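Local structure of secreted effector protein SopD (Salmonella typhimurium, 5CPC) at residues K102-A105 with S106-F110; H89-P93 with A94-L98; L274-D277 with Y278-H282. The protein alters host cell physiology as a secreted virulence effector, acting with SopB in membrane fission and macropinosome formation during invasion and contributing to replication in macrophages. One frame throughout, in Å; residues are numbered along the deposited sequence.

Contact 1. Residues K102-A105 with S106-F110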
ATOM      1  N   LYS A 102      -6.438   0.420  16.778  1.00 56.29           N
ATOM      2  CA  LYS A 102      -7.754   0.132  16.234  1.00 58.49           C
ATOM      3  C   LYS A 102      -8.333   1.357  15.562  1.00 59.40           C
ATOM      4  O   LYS A 102      -7.645   2.393  15.472  1.00 59.12           O
ATOM      5  CB  LYS A 102      -8.690  -0.393  17.322  1.00 59.25           C
ATOM      6  CG  LYS A 102      -8.322   0.021  18.709  1.00 63.60           C
ATOM      7  CD  LYS A 102      -8.546  -1.110  19.723  1.00 68.38           C
ATOM      8  CE  LYS A 102      -7.565  -2.260  19.467  1.00 70.12           C
ATOM      9  NZ  LYS A 102      -7.211  -2.981  20.734  1.00 76.30           N
ATOM     10  N   MET A 103      -9.562   1.216  15.047  1.00 59.77           N
ATOM     11  CA  MET A 103     -10.365   2.333  14.524  1.00 60.49           C
ATOM     12  C   MET A 103     -11.525   2.741  15.480  1.00 63.15           C
ATOM     13  O   MET A 103     -11.941   1.925  16.350  1.00 64.48           O
ATOM     14  CB  MET A 103     -10.877   1.991  13.132  1.00 60.03           C
ATOM     15  CG  MET A 103      -9.712   1.782  12.204  1.00 58.53           C
ATOM     16  SD  MET A 103     -10.013   1.965  10.476  1.00 59.92           S
ATOM     17  CE  MET A 103      -9.809   3.744  10.485  1.00 61.45           C
ATOM     18  N   ASP A 104     -12.015   3.988  15.377  1.00 62.77           N
ATOM     19  CA  ASP A 104     -13.286   4.377  16.076  1.00 63.92           C
ATOM     20  C   ASP A 104     -14.445   3.749  15.288  1.00 63.77           C
ATOM     21  O   ASP A 104     -14.252   3.296  14.142  1.00 61.71           O
ATOM     22  CB  ASP A 104     -13.476   5.875  16.057  1.00 63.68           C
ATOM     23  CG  ASP A 104     -13.707   6.379  14.650  1.00 64.04           C
ATOM     24  OD1 ASP A 104     -12.960   5.976  13.711  1.00 61.83           O
ATOM     25  OD2 ASP A 104     -14.679   7.113  14.461  1.00 67.66           O
ATOM     26  N   ALA A 105     -15.641   3.753  15.876  1.00 66.10           N
ATOM     27  CA  ALA A 105     -16.815   3.108  15.271  1.00 67.69           C
ATOM     28  C   ALA A 105     -16.987   3.510  13.817  1.00 67.09           C
ATOM     29  O   ALA A 105     -17.343   2.679  12.995  1.00 67.50           O
ATOM     30  CB  ALA A 105     -18.096   3.387  16.101  1.00 69.47           C
ATOM     31  N   SER A 106     -16.688   4.762  13.471  1.00 67.82           N
ATOM     32  CA  SER A 106     -16.835   5.215  12.070  1.00 68.61           C
ATOM     33  C   SER A 106     -15.717   4.707  11.139  1.00 68.24           C
ATOM     34  O   SER A 106     -15.766   4.930   9.923  1.00 68.60           O
ATOM     35  CB  SER A 106     -16.932   6.745  11.977  1.00 69.73           C
ATOM     36  OG  SER A 106     -15.698   7.365  12.311  1.00 66.98           O
ATOM     37  N   GLN A 107     -14.732   4.001  11.695  1.00 68.39           N
ATOM     38  CA  GLN A 107     -13.526   3.593  10.930  1.00 68.03           C
ATOM     39  C   GLN A 107     -12.994   4.740  10.048  1.00 67.04           C
ATOM     40  O   GLN A 107     -12.763   4.568   8.848  1.00 67.47           O
ATOM     41  CB  GLN A 107     -13.779   2.318  10.092  1.00 67.48           C
ATOM     42  CG  GLN A 107     -14.583   1.211  10.816  1.00 71.74           C
ATOM     43  CD  GLN A 107     -14.886  -0.026   9.907  1.00 75.71           C
ATOM     44  OE1 GLN A 107     -15.256  -1.081  10.422  1.00 79.07           O
ATOM     45  NE2 GLN A 107     -14.745   0.119   8.566  1.00 74.12           N
ATOM     46  N   THR A 108     -12.822   5.914  10.646  1.00 67.42           N
ATOM     47  CA  THR A 108     -12.233   7.059   9.945  1.00 66.19           C
ATOM     48  C   THR A 108     -11.071   7.659  10.771  1.00 64.95           C
ATOM     49  O   THR A 108     -10.428   8.648  10.380  1.00 64.95           O
ATOM     50  CB  THR A 108     -13.294   8.143   9.618  1.00 67.53           C
ATOM     51  OG1 THR A 108     -13.688   8.803  10.818  1.00 68.69           O
ATOM     52  CG2 THR A 108     -14.542   7.510   8.959  1.00 68.11           C
ATOM     53  N   GLN A 109     -10.863   7.067  11.942  1.00 63.19           N
ATOM     54  CA  GLN A 109      -9.802   7.441  12.837  1.00 60.38           C
ATOM     55  C   GLN A 109      -9.114   6.175  13.273  1.00 57.65           C
ATOM     56  O   GLN A 109      -9.769   5.200  13.642  1.00 57.27           O
ATOM     57  CB  GLN A 109     -10.327   8.177  14.056  1.00 62.44           C
ATOM     58  CG  GLN A 109     -10.927   9.540  13.728  1.00 67.40           C
ATOM     59  CD  GLN A 109     -10.355  10.610  14.573  1.00 69.73           C
ATOM     60  OE1 GLN A 109     -10.805  10.840  15.700  1.00 75.15           O
ATOM     61  NE2 GLN A 109      -9.352  11.274  14.062  1.00 66.38           N
ATOM     62  N   PHE A 110      -7.793   6.175  13.170  1.00 54.32           N
ATOM     63  CA  PHE A 110      -6.968   5.133  13.780  1.00 52.55           C
ATOM     64  C   PHE A 110      -6.648   5.631  15.151  1.00 52.77           C
ATOM     65  O   PHE A 110      -6.340   6.805  15.318  1.00 54.40           O
ATOM     66  CB  PHE A 110      -5.697   4.820  12.973  1.00 49.12           C
ATOM     67  CG  PHE A 110      -5.980   4.257  11.620  1.00 48.60           C
ATOM     68  CD1 PHE A 110      -6.295   2.891  11.451  1.00 45.59           C
ATOM     69  CD2 PHE A 110      -5.974   5.081  10.503  1.00 45.45           C
ATOM     70  CE1 PHE A 110      -6.574   2.354  10.170  1.00 45.99           C
ATOM     71  CE2 PHE A 110      -6.228   4.567   9.208  1.00 42.79           C
ATOM     72  CZ  PHE A 110      -6.529   3.207   9.021  1.00 43.61           C
TER
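The carboxylate of Asp104 gathers the backbone N-H groups of Thr108 and Gln109 on its OD1: Thr108 N, 3.1 Å from Asp104 OD1, arrives on the syn lone pair, while Gln109 N, 3.0 Å from the same oxygen, comes from above the carboxylate plane. The carboxylate reaches both because CG stands between the backbone N and the carbonyl carbon (chi1 67°). Ser106 OG lies implausibly close to Asp104 OD2, 2.4 Å, so that bond is doubtful in detail; Ser106 N reaches Asp104 OD2 only weakly. Ser106 OG in turn accepts the hydroxyl of Thr108. Among the backbone bonds, Gln107 N to Asp104 O at 2.6 Å closes a type I turn from Asp104 to Gln107, and Asp104 N to Gln109 O at 3.1 Å holds the strand ends together.

The apolar side rests on Met103. Its CE sits 3.5 Å from the Phe110 ring centroid, nearly over the centre of one face, a CH-pi contact; SD lies obliquely, 3.5 Å from Phe110 CE1, in a Met-aromatic contact. Arg144 of helix 141-160 touches both side chains.

Met103 and Phe110 form an antiparallel non-hydrogen-bonded pair, the last before the connection of a beta hairpin between strands 99-103 and 109-114.

Contact 2. Residues H89-P93 with A94-L98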
ATOM      1  N   HIS A  89       8.377  -0.974  20.324  1.00 52.97           N
ATOM      2  CA  HIS A  89       9.609  -1.785  20.289  1.00 54.17           C
ATOM      3  C   HIS A  89      10.472  -1.531  21.516  1.00 53.17           C
ATOM      4  O   HIS A  89      11.309  -2.345  21.870  1.00 52.48           O
ATOM      5  CB  HIS A  89      10.374  -1.624  18.929  1.00 55.16           C
ATOM      6  CG  HIS A  89      11.746  -2.259  18.900  1.00 63.29           C
ATOM      7  ND1 HIS A  89      12.845  -1.646  18.318  1.00 70.82           N
ATOM      8  CD2 HIS A  89      12.204  -3.441  19.397  1.00 70.85           C
ATOM      9  CE1 HIS A  89      13.915  -2.418  18.455  1.00 72.09           C
ATOM     10  NE2 HIS A  89      13.553  -3.513  19.106  1.00 74.52           N
ATOM     11  N   LEU A  90      10.246  -0.416  22.200  1.00 53.09           N
ATOM     12  CA  LEU A  90      11.004  -0.138  23.425  1.00 54.68           C
ATOM     13  C   LEU A  90      10.332  -0.718  24.693  1.00 56.89           C
ATOM     14  O   LEU A  90      10.919  -0.706  25.779  1.00 56.53           O
ATOM     15  CB  LEU A  90      11.238   1.369  23.619  1.00 54.03           C
ATOM     16  CG  LEU A  90      12.006   2.079  22.517  1.00 52.94           C
ATOM     17  CD1 LEU A  90      11.707   3.583  22.543  1.00 46.92           C
ATOM     18  CD2 LEU A  90      13.494   1.738  22.597  1.00 52.95           C
ATOM     19  N   ALA A  91       9.108  -1.210  24.567  1.00 58.18           N
ATOM     20  CA  ALA A  91       8.407  -1.698  25.793  1.00 61.28           C
ATOM     21  C   ALA A  91       8.854  -3.116  26.142  1.00 63.05           C
ATOM     22  O   ALA A  91       9.256  -3.854  25.250  1.00 62.24           O
ATOM     23  CB  ALA A  91       6.906  -1.610  25.613  1.00 60.51           C
ATOM     24  N   CYS A  92       8.805  -3.505  27.422  1.00 66.58           N
ATOM     25  CA  CYS A  92       9.133  -4.912  27.762  1.00 70.50           C
ATOM     26  C   CYS A  92       8.431  -5.906  26.811  1.00 70.90           C
ATOM     27  O   CYS A  92       7.288  -5.675  26.373  1.00 70.19           O
ATOM     28  CB  CYS A  92       8.867  -5.221  29.245  1.00 73.15           C
ATOM     29  SG  CYS A  92       9.639  -3.949  30.362  1.00 77.97           S
ATOM     30  N   PRO A  93       9.130  -6.983  26.422  1.00 72.21           N
ATOM     31  CA  PRO A  93       8.518  -7.875  25.444  1.00 73.11           C
ATOM     32  C   PRO A  93       7.134  -8.395  25.827  1.00 75.19           C
ATOM     33  O   PRO A  93       6.317  -8.633  24.943  1.00 75.32           O
ATOM     34  CB  PRO A  93       9.515  -9.032  25.337  1.00 74.00           C
ATOM     35  CG  PRO A  93      10.801  -8.422  25.680  1.00 73.52           C
ATOM     36  CD  PRO A  93      10.517  -7.366  26.731  1.00 72.87           C
ATOM     37  N   ALA A  94       6.858  -8.544  27.121  1.00 77.92           N
ATOM     38  CA  ALA A  94       5.538  -9.046  27.561  1.00 80.22           C
ATOM     39  C   ALA A  94       4.417  -7.979  27.602  1.00 79.87           C
ATOM     40  O   ALA A  94       3.230  -8.309  27.544  1.00 80.77           O
ATOM     41  CB  ALA A  94       5.659  -9.784  28.879  1.00 81.94           C
ATOM     42  N   HIS A  95       4.791  -6.704  27.684  1.00 79.18           N
ATOM     43  CA  HIS A  95       3.827  -5.603  27.483  1.00 78.64           C
ATOM     44  C   HIS A  95       3.474  -5.297  26.006  1.00 76.44           C
ATOM     45  O   HIS A  95       2.625  -4.438  25.757  1.00 76.53           O
ATOM     46  CB  HIS A  95       4.296  -4.307  28.175  1.00 78.88           C
ATOM     47  CG  HIS A  95       4.569  -4.452  29.650  1.00 83.26           C
ATOM     48  ND1 HIS A  95       3.711  -3.980  30.624  1.00 86.21           N
ATOM     49  CD2 HIS A  95       5.618  -4.997  30.316  1.00 85.85           C
ATOM     50  CE1 HIS A  95       4.218  -4.224  31.822  1.00 85.41           C
ATOM     51  NE2 HIS A  95       5.373  -4.844  31.662  1.00 85.15           N
ATOM     52  N   GLN A  96       4.088  -5.981  25.032  1.00 74.26           N
ATOM     53  CA  GLN A  96       4.034  -5.477  23.657  1.00 71.53           C
ATOM     54  C   GLN A  96       2.692  -5.674  22.974  1.00 70.80           C
ATOM     55  O   GLN A  96       2.290  -4.857  22.127  1.00 68.51           O
ATOM     56  CB  GLN A  96       5.214  -5.975  22.805  1.00 71.57           C
ATOM     57  CG  GLN A  96       6.550  -5.328  23.256  1.00 70.60           C
ATOM     58  CD  GLN A  96       7.608  -5.276  22.174  1.00 73.64           C
ATOM     59  OE1 GLN A  96       7.312  -5.416  20.966  1.00 72.17           O
ATOM     60  NE2 GLN A  96       8.859  -5.023  22.595  1.00 72.23           N
ATOM     61  N   ASP A  97       2.006  -6.739  23.392  1.00 70.34           N
ATOM     62  CA  ASP A  97       0.626  -7.044  23.003  1.00 69.39           C
ATOM     63  C   ASP A  97      -0.307  -5.874  23.343  1.00 67.86           C
ATOM     64  O   ASP A  97      -1.263  -5.612  22.628  1.00 68.01           O
ATOM     65  CB  ASP A  97       0.135  -8.369  23.718  1.00 71.23           C
ATOM     66  N   LEU A  98       0.000  -5.170  24.429  1.00 66.67           N
ATOM     67  CA  LEU A  98      -0.813  -4.065  24.933  1.00 65.87           C
ATOM     68  C   LEU A  98      -0.867  -2.839  23.995  1.00 63.20           C
ATOM     69  O   LEU A  98      -1.818  -2.041  24.078  1.00 62.84           O
ATOM     70  CB  LEU A  98      -0.333  -3.663  26.340  1.00 67.26           C
ATOM     71  CG  LEU A  98      -0.478  -4.623  27.542  1.00 70.92           C
ATOM     72  CD1 LEU A  98       0.158  -6.010  27.320  1.00 75.39           C
ATOM     73  CD2 LEU A  98       0.042  -4.016  28.837  1.00 70.93           C
TER
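Gln96 swings its CG anti to its own carbonyl carbon (chi1 -70°) and then runs on extended (chi2 -155°), which carries its amide back along the chain to the carbonyl of Ala91. There Gln96 NE2 donates to Ala91 O at 2.9 Å, with an N-H...O angle of 153°. On the way the chain passes close to the next carbonyl: Gln96 CG lies 3.2 Å from Cys92 O.

His95 meets Cys92 at the rim of its imidazole. Cys92 CB lies near the ring plane, 3.4 Å from His95 CD2, and is thus an edge neighbour. Cys92 SG stands farther off and obliquely, 4.2 Å from the same CD2.

The backbone between these side chains turns with little help from strong bonds. His95 N to Cys92 O, 3.0 Å, is weak, being strongly bent, and Gln96 N to Pro93 O, 3.5 Å, is weak because it is long. Gln96 already belongs to a short 3-10 segment, in which Leu98 N bonds to His95 O. Outside the two segments, Gln88 NE2 donates to Gln96 O, and Leu98 pairs through its backbone with Gly115.

This surface connection leads from helix 76-90 to strand 99-103. Gln96 NE2 to Ala91 O is a full hydrogen bond, while the two backbone bonds across the turn are weak, and the side chains of Cys92 and His95 meet through CB, with SG farther off. It is therefore a side-chain amide, bonded to the carbonyl of Ala91, that ties the turn back toward the end of helix 76-90.

Contact 3. Residues L274-D277 with Y278-H282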
ATOM      1  N   LEU A 274      -9.855   5.275  -8.591  1.00 55.22           N
ATOM      2  CA  LEU A 274      -9.761   3.919  -8.076  1.00 53.28           C
ATOM      3  C   LEU A 274     -11.051   3.467  -7.395  1.00 53.95           C
ATOM      4  O   LEU A 274     -11.501   2.287  -7.583  1.00 52.68           O
ATOM      5  CB  LEU A 274      -8.572   3.774  -7.151  1.00 51.75           C
ATOM      6  CG  LEU A 274      -7.220   4.135  -7.744  1.00 49.46           C
ATOM      7  CD1 LEU A 274      -6.403   4.501  -6.542  1.00 43.58           C
ATOM      8  CD2 LEU A 274      -6.587   2.930  -8.524  1.00 48.11           C
ATOM      9  N   ASN A 275     -11.685   4.401  -6.660  1.00 53.82           N
ATOM     10  CA  ASN A 275     -13.062   4.195  -6.211  1.00 54.76           C
ATOM     11  C   ASN A 275     -14.052   3.743  -7.262  1.00 54.76           C
ATOM     12  O   ASN A 275     -14.794   2.770  -7.025  1.00 53.83           O
ATOM     13  CB  ASN A 275     -13.614   5.383  -5.422  1.00 56.15           C
ATOM     14  CG  ASN A 275     -12.976   5.486  -4.058  1.00 57.57           C
ATOM     15  OD1 ASN A 275     -12.443   4.506  -3.542  1.00 55.39           O
ATOM     16  ND2 ASN A 275     -12.996   6.666  -3.482  1.00 61.75           N
ATOM     17  N   GLN A 276     -14.027   4.421  -8.407  1.00 55.34           N
ATOM     18  CA  GLN A 276     -14.993   4.203  -9.462  1.00 57.55           C
ATOM     19  C   GLN A 276     -14.839   2.793 -10.047  1.00 55.76           C
ATOM     20  O   GLN A 276     -15.801   2.032 -10.141  1.00 55.32           O
ATOM     21  CB  GLN A 276     -14.834   5.282 -10.533  1.00 59.29           C
ATOM     22  CG  GLN A 276     -15.721   5.075 -11.775  1.00 65.84           C
ATOM     23  CD  GLN A 276     -17.222   5.289 -11.501  1.00 71.34           C
ATOM     24  OE1 GLN A 276     -17.607   6.046 -10.591  1.00 74.44           O
ATOM     25  NE2 GLN A 276     -18.071   4.628 -12.301  1.00 72.40           N
ATOM     26  N   ASP A 277     -13.609   2.424 -10.392  1.00 54.64           N
ATOM     27  CA  ASP A 277     -13.315   1.088 -10.871  1.00 53.03           C
ATOM     28  C   ASP A 277     -13.720   0.017  -9.880  1.00 52.16           C
ATOM     29  O   ASP A 277     -14.313  -1.033 -10.229  1.00 52.04           O
ATOM     30  CB  ASP A 277     -11.843   0.967 -11.051  1.00 53.44           C
ATOM     31  CG  ASP A 277     -11.332   1.633 -12.324  1.00 57.65           C
ATOM     32  OD1 ASP A 277     -11.857   2.690 -12.751  1.00 59.49           O
ATOM     33  OD2 ASP A 277     -10.341   1.080 -12.875  1.00 62.68           O
ATOM     34  N   TYR A 278     -13.379   0.263  -8.633  1.00 50.70           N
ATOM     35  CA  TYR A 278     -13.737  -0.643  -7.558  1.00 48.81           C
ATOM     36  C   TYR A 278     -15.247  -0.859  -7.496  1.00 48.72           C
ATOM     37  O   TYR A 278     -15.732  -1.986  -7.328  1.00 48.84           O
ATOM     38  CB  TYR A 278     -13.232  -0.056  -6.231  1.00 47.30           C
ATOM     39  CG  TYR A 278     -13.296  -0.981  -5.042  1.00 45.04           C
ATOM     40  CD1 TYR A 278     -12.398  -2.023  -4.908  1.00 44.62           C
ATOM     41  CD2 TYR A 278     -14.214  -0.761  -4.011  1.00 47.06           C
ATOM     42  CE1 TYR A 278     -12.420  -2.890  -3.804  1.00 45.26           C
ATOM     43  CE2 TYR A 278     -14.243  -1.585  -2.890  1.00 48.99           C
ATOM     44  CZ  TYR A 278     -13.331  -2.655  -2.797  1.00 48.66           C
ATOM     45  OH  TYR A 278     -13.310  -3.475  -1.692  1.00 53.22           O
ATOM     46  N   ASN A 279     -15.983   0.230  -7.574  1.00 49.15           N
ATOM     47  CA  ASN A 279     -17.448   0.161  -7.473  1.00 50.06           C
ATOM     48  C   ASN A 279     -18.062  -0.490  -8.719  1.00 50.07           C
ATOM     49  O   ASN A 279     -19.009  -1.283  -8.603  1.00 49.27           O
ATOM     50  CB  ASN A 279     -18.058   1.556  -7.179  1.00 52.35           C
ATOM     51  CG  ASN A 279     -17.716   2.064  -5.753  1.00 54.51           C
ATOM     52  OD1 ASN A 279     -17.726   1.295  -4.785  1.00 56.77           O
ATOM     53  ND2 ASN A 279     -17.363   3.337  -5.646  1.00 55.00           N
ATOM     54  N   ASP A 280     -17.502  -0.180  -9.896  1.00 49.69           N
ATOM     55  CA  ASP A 280     -17.976  -0.793 -11.148  1.00 50.33           C
ATOM     56  C   ASP A 280     -17.760  -2.268 -11.037  1.00 48.81           C
ATOM     57  O   ASP A 280     -18.643  -3.045 -11.383  1.00 49.91           O
ATOM     58  CB  ASP A 280     -17.212  -0.275 -12.381  1.00 50.47           C
ATOM     59  CG  ASP A 280     -17.650   1.129 -12.811  1.00 56.92           C
ATOM     60  OD1 ASP A 280     -18.775   1.535 -12.429  1.00 60.01           O
ATOM     61  OD2 ASP A 280     -16.879   1.825 -13.531  1.00 61.37           O
ATOM     62  N   TYR A 281     -16.584  -2.663 -10.564  1.00 46.30           N
ATOM     63  CA  TYR A 281     -16.244  -4.074 -10.548  1.00 45.81           C
ATOM     64  C   TYR A 281     -17.306  -4.813  -9.664  1.00 47.15           C
ATOM     65  O   TYR A 281     -17.934  -5.776 -10.098  1.00 45.99           O
ATOM     66  CB  TYR A 281     -14.762  -4.279 -10.063  1.00 43.03           C
ATOM     67  CG  TYR A 281     -14.558  -5.662  -9.611  1.00 43.16           C
ATOM     68  CD1 TYR A 281     -14.558  -6.709 -10.531  1.00 36.53           C
ATOM     69  CD2 TYR A 281     -14.410  -5.968  -8.272  1.00 41.05           C
ATOM     70  CE1 TYR A 281     -14.401  -8.001 -10.129  1.00 39.11           C
ATOM     71  CE2 TYR A 281     -14.299  -7.307  -7.859  1.00 43.17           C
ATOM     72  CZ  TYR A 281     -14.280  -8.310  -8.793  1.00 39.48           C
ATOM     73  OH  TYR A 281     -14.156  -9.654  -8.439  1.00 39.49           O
ATOM     74  N   HIS A 282     -17.573  -4.297  -8.456  1.00 48.10           N
ATOM     75  CA  HIS A 282     -18.574  -4.920  -7.604  1.00 50.01           C
ATOM     76  C   HIS A 282     -19.999  -4.866  -8.118  1.00 50.11           C
ATOM     77  O   HIS A 282     -20.787  -5.799  -7.888  1.00 49.85           O
ATOM     78  CB  HIS A 282     -18.494  -4.371  -6.138  1.00 51.34           C
ATOM     79  CG  HIS A 282     -17.256  -4.818  -5.435  1.00 55.73           C
ATOM     80  ND1 HIS A 282     -16.241  -3.955  -5.091  1.00 56.99           N
ATOM     81  CD2 HIS A 282     -16.796  -6.066  -5.162  1.00 59.37           C
ATOM     82  CE1 HIS A 282     -15.250  -4.640  -4.549  1.00 57.51           C
ATOM     83  NE2 HIS A 282     -15.558  -5.925  -4.584  1.00 57.39           N
TER
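From Leu274 to His282 the backbone is regular alpha-helix, each of four successive N-H groups bonding to the carbonyl four residues back: Tyr278 N to Leu274 O, Asn279 N to Asn275 O, Asp280 N to Gln276 O at 2.8 Å, and Tyr281 N to Asp277 O.

Across the contact the polar side-chain pair is Gln276 with Asp280, one turn apart. Gln276 sends CG opposite its backbone N (chi1 174°) and bends at chi2, 70°, which brings the amide round to the carboxylate. Gln276 NE2 makes a weak hydrogen bond to Asp280 OD2 at 3.3 Å, and although NE2 is also 3.2 Å from Asp280 OD1, the angle there is poor. The amide and carboxylate planes stand 77° apart, so the carboxylate does not grip the amide as a flat pair.

This i to i+4 pairing belongs to helix 264-283, which packs against the fold through several side chains: Pro248 of helix 248-256 touches Leu274, Asn275 and Tyr278, while Tyr281 reaches Phe243 and Met245 of strand 240-245. The carboxylate of Asp277, which is buried, forms a salt bridge through OD2 with Lys231.

Farther along, His282 folds back over Tyr278, its CE1 lying 3.3 Å above the Tyr278 ring plane and displaced toward the rim. The same imidazole has Tyr281 CD2 over its centre, 3.8 Å above the ring plane of His282. A weak bond of 3.0 Å from His282 ND1 to Tyr278 O adds a polar link to this cluster.

Overall arrangement
Contacts 2 and 1 follow each other directly in the chain: the turn at 89-98 leads from helix 76-90 into strand 99-103, at whose far end the hairpin connection of contact 1 begins. Their centres are nevertheless about 23 Å apart, and apart from the adjoining sequence they do not touch. Contact 3 comes much later, in helix 264-283; its centre is also about 23 Å from that of contact 1, with nearest atoms about 11 Å apart. Contacts 2 and 3 lie on opposite sides of the chain's centre, about 40 Å between their centres. Contacts 1 and 2 are at the surface, whereas contact 3 is partly buried.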